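Local atomic coordinates of uncharacterized protein (Photobacterium profundum, PDB entry 3R87), a protein that probably acts as a hot-dog-fold thioesterase of the 4-hydroxybenzoyl-CoA family, hydrolysing acyl thioesters. Residues Val40-Leu46 / Asp127-Met132. Coordinates in Å, arbitrary orientation, origin at the centre of the assembly. Numbering follows the deposited sequence.
Sequences VIDSDKL and DILASM
A kink between two successive helices packs against one flank of helix 126-133. Val40 and Ile41 close helix 28-41; Asp42 breaks it with positive phi (97/111), and helix 43-53 starts at once, Asp42 OD2 N-capping it by accepting from Asp44 N at 2.9 Å. Residues 127-132 are regular helix, nearest at Ile41 and Met132, whose CA atoms lie 4.8 Å apart. Ser131 (chi1 t) points into the kink and donates from OG to Ile41 O at 2.6 Å, taking up a carbonyl at the helix end. Ile128 (m, m) pushes CD1 into a hollow walled by Ile41 CG2 (3.8 Å), Lys45 CB (3.9 Å) and, more loosely, Leu46 CD2 (4.5 Å). Met132 lays CG 3.9 Å from Ile41 CG1 and 4.4 Å from Val40 CG1. Waters fill the polar edge: water 1 joins Val40 O (2.8 Å) to Ser131 O (3.1 Å), water 2 joins Val40 O (2.7 Å) to Met132 O (3.1 Å), and water 3 donates to Asp42 OD1 (3.0 Å) and Ser131 OG (2.6 Å). Lys45 (m, t, t) reaches across and bends at its end (chi4 -91°) to form a salt bridge from NZ to OD2 of Asp127 (3.2 Å), which, like His53, has been seen binding Mg(2+) in this protein, though no Mg(2+) is bound to this chain in the model. In this hot-dog fold helix 28-41 lies against the curved antiparallel sheet, with helix 126-133 beside its end: Val40 and Met132 rest on Phe82 and Trp92 of strands 75-85 and 89-97, Ile128 and Leu46 on Phe57 of strand 56-66, and Leu46 also meets Phe72 of the second subunit.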
ATOM      1  N   VAL A  40      -0.569   1.553 -21.705  1.00 11.17           N
ATOM      2  CA  VAL A  40      -1.231   1.298 -22.985  1.00 11.88           C
ATOM      3  C   VAL A  40      -2.050   2.510 -23.380  1.00 12.87           C
ATOM      4  O   VAL A  40      -2.025   2.956 -24.550  1.00 15.23           O
ATOM      5  CB  VAL A  40      -2.061   0.036 -22.951  1.00 11.42           C
ATOM      6  CG1 VAL A  40      -2.870  -0.120 -24.229  1.00 14.04           C
ATOM      7  CG2 VAL A  40      -1.221  -1.164 -22.707  1.00 12.29           C
ATOM      8  N   ILE A  41      -2.810   3.061 -22.442  1.00 13.04           N
ATOM      9  CA  ILE A  41      -3.735   4.142 -22.712  1.00 15.36           C
ATOM     10  C   ILE A  41      -3.056   5.497 -22.940  1.00 15.16           C
ATOM     11  O   ILE A  41      -3.468   6.264 -23.801  1.00 17.69           O
ATOM     12  CB  ILE A  41      -4.760   4.244 -21.559  1.00 15.32           C
ATOM     13  CG1 ILE A  41      -5.656   2.999 -21.493  1.00 15.26           C
ATOM     14  CG2 ILE A  41      -5.588   5.544 -21.691  1.00 17.85           C
ATOM     15  CD1 ILE A  41      -6.374   2.867 -20.169  1.00 17.28           C
ATOM     16  N   ASP A  42      -1.991   5.750 -22.182  1.00 14.52           N
ATOM     17  CA  ASP A  42      -1.240   6.983 -22.038  1.00 15.04           C
ATOM     18  C   ASP A  42      -1.760   7.688 -20.793  1.00 13.11           C
ATOM     19  O   ASP A  42      -2.905   8.204 -20.747  1.00 13.69           O
ATOM     20  CB  ASP A  42      -1.320   7.917 -23.259  1.00 17.04           C
ATOM     21  CG  ASP A  42      -0.354   9.066 -23.165  0.80 18.24           C
ATOM     22  OD1 ASP A  42       0.004   9.534 -24.229  0.80 27.78           O
ATOM     23  OD2 ASP A  42      -0.137   9.610 -22.169  0.80 25.02           O
ATOM     24  N   SER A  43      -0.929   7.756 -19.756  1.00 12.48           N
ATOM     25  CA  SER A  43      -1.364   8.334 -18.508  0.75 12.02           C
ATOM     26  C   SER A  43      -1.681   9.821 -18.631  1.00 13.20           C
ATOM     27  O   SER A  43      -2.514  10.320 -17.902  1.00 13.25           O
ATOM     28  CB  SER A  43      -0.240   8.102 -17.467  0.75 12.06           C
ATOM     29  OG  SER A  43       1.027   8.458 -17.991  0.75 13.22           O
ATOM     30  N   ASP A  44      -1.011  10.549 -19.546  1.00 14.40           N
ATOM     31  CA  ASP A  44      -1.331  11.925 -19.712  1.00 14.98           C
ATOM     32  C   ASP A  44      -2.740  12.138 -20.224  1.00 16.01           C
ATOM     33  O   ASP A  44      -3.431  13.076 -19.868  1.00 18.02           O
ATOM     34  CB  ASP A  44      -0.341  12.603 -20.711  1.00 18.63           C
ATOM     35  CG  ASP A  44       0.979  12.913 -20.107  1.00 22.67           C
ATOM     36  OD1 ASP A  44       1.140  12.955 -18.858  1.00 23.79           O
ATOM     37  OD2 ASP A  44       1.879  13.277 -20.882  1.00 31.25           O
ATOM     38  N   LYS A  45      -3.163  11.223 -21.109  1.00 16.59           N
ATOM     39  CA  LYS A  45      -4.556  11.266 -21.601  1.00 18.13           C
ATOM     40  C   LYS A  45      -5.536  10.941 -20.534  1.00 16.07           C
ATOM     41  O   LYS A  45      -6.593  11.525 -20.460  1.00 18.83           O
ATOM     42  CB  LYS A  45      -4.756  10.323 -22.766  1.00 19.89           C
ATOM     43  CG  LYS A  45      -3.916  10.726 -23.983  1.00 25.12           C
ATOM     44  CD  LYS A  45      -4.444  10.262 -25.150  1.00 34.84           C
ATOM     45  CE  LYS A  45      -3.633  10.934 -26.289  1.00 37.45           C
ATOM     46  NZ  LYS A  45      -4.186  12.240 -26.809  1.00 43.53           N
ATOM     47  N   LEU A  46      -5.190   9.988 -19.624  1.00 14.45           N
ATOM     48  CA  LEU A  46      -6.062   9.716 -18.496  1.00 14.85           C
ATOM     49  C   LEU A  46      -6.170  10.959 -17.581  1.00 15.54           C
ATOM     50  O   LEU A  46      -7.241  11.258 -17.108  1.00 17.82           O
ATOM     51  CB  LEU A  46      -5.503   8.556 -17.677  1.00 13.84           C
ATOM     52  CG  LEU A  46      -5.611   7.227 -18.323  1.00 14.38           C
ATOM     53  CD1 LEU A  46      -4.899   6.173 -17.470  1.00 15.59           C
ATOM     54  CD2 LEU A  46      -7.043   6.808 -18.637  1.00 15.54           C
ATOM     55  N   ASP A 127     -10.737   9.418 -28.292  1.00 18.56           N
ATOM     56  CA  ASP A 127      -9.326   9.772 -28.151  0.50 19.51           C
ATOM     57  C   ASP A 127      -8.546   8.793 -27.315  1.00 17.78           C
ATOM     58  O   ASP A 127      -7.348   8.563 -27.589  1.00 17.82           O
ATOM     59  CB  ASP A 127      -9.214  11.075 -27.452  0.50 21.77           C
ATOM     60  CG  ASP A 127      -7.780  11.638 -27.521  0.50 23.40           C
ATOM     61  OD1 ASP A 127      -7.103  11.710 -28.590  0.50 27.63           O
ATOM     62  OD2 ASP A 127      -7.306  12.006 -26.436  0.50 25.40           O
ATOM     63  N   ILE A 128      -9.218   8.166 -26.344  1.00 16.90           N
ATOM     64  CA  ILE A 128      -8.597   7.092 -25.569  1.00 16.08           C
ATOM     65  C   ILE A 128      -8.385   5.896 -26.452  1.00 15.91           C
ATOM     66  O   ILE A 128      -7.312   5.294 -26.465  1.00 16.01           O
ATOM     67  CB  ILE A 128      -9.416   6.778 -24.323  1.00 17.10           C
ATOM     68  CG1 ILE A 128      -9.433   7.955 -23.347  1.00 19.98           C
ATOM     69  CG2 ILE A 128      -8.924   5.496 -23.680  1.00 17.86           C
ATOM     70  CD1 ILE A 128      -8.101   8.270 -22.707  1.00 20.02           C
ATOM     71  N   LEU A 129      -9.454   5.518 -27.222  1.00 15.36           N
ATOM     72  CA  LEU A 129      -9.284   4.361 -28.109  0.80 16.81           C
ATOM     73  C   LEU A 129      -8.173   4.631 -29.143  1.00 16.17           C
ATOM     74  O   LEU A 129      -7.386   3.745 -29.417  1.00 18.21           O
ATOM     75  CB  LEU A 129     -10.603   4.063 -28.850  0.80 18.67           C
ATOM     76  CG  LEU A 129     -11.817   3.618 -27.998  0.80 20.07           C
ATOM     77  CD1 LEU A 129     -13.152   3.617 -28.833  0.80 23.48           C
ATOM     78  CD2 LEU A 129     -11.467   2.273 -27.407  0.80 23.34           C
ATOM     79  N   ALA A 130      -8.096   5.837 -29.629  1.00 16.52           N
ATOM     80  CA  ALA A 130      -7.023   6.170 -30.601  1.00 17.55           C
ATOM     81  C   ALA A 130      -5.661   5.964 -29.989  1.00 17.77           C
ATOM     82  O   ALA A 130      -4.766   5.436 -30.633  1.00 20.27           O
ATOM     83  CB  ALA A 130      -7.195   7.594 -31.059  1.00 19.91           C
ATOM     84  N   SER A 131      -5.523   6.437 -28.739  1.00 17.77           N
ATOM     85  CA  SER A 131      -4.265   6.351 -28.056  1.00 19.47           C
ATOM     86  C   SER A 131      -3.900   4.873 -27.875  1.00 19.38           C
ATOM     87  O   SER A 131      -2.754   4.462 -27.967  1.00 22.89           O
ATOM     88  CB  SER A 131      -4.283   7.166 -26.769  1.00 19.31           C
ATOM     89  OG  SER A 131      -3.058   7.225 -26.186  1.00 22.25           O
ATOM     90  N   MET A 132      -4.896   4.107 -27.419  1.00 18.74           N
ATOM     91  CA  MET A 132      -4.687   2.678 -27.183  1.00 20.09           C
ATOM     92  C   MET A 132      -4.253   1.966 -28.414  1.00 24.40           C
ATOM     93  O   MET A 132      -3.400   1.061 -28.325  1.00 29.33           O
ATOM     94  CB  MET A 132      -5.985   2.011 -26.706  1.00 18.92           C
ATOM     95  CG  MET A 132      -6.371   2.420 -25.271  1.00 17.83           C
ATOM     96  SD  MET A 132      -8.036   1.975 -24.795  1.00 17.50           S
ATOM     97  CE  MET A 132      -8.038   0.180 -24.991  1.00 22.91           C
TER
HETATM   98  O   HOH W   1      -0.665   5.026 -25.774  1.00 28.93           O
HETATM   99  O   HOH W   2      -0.808   1.946 -26.791  1.00 36.25           O
HETATM  100  O   HOH W   3      -0.807   8.364 -26.908  1.00 35.98           O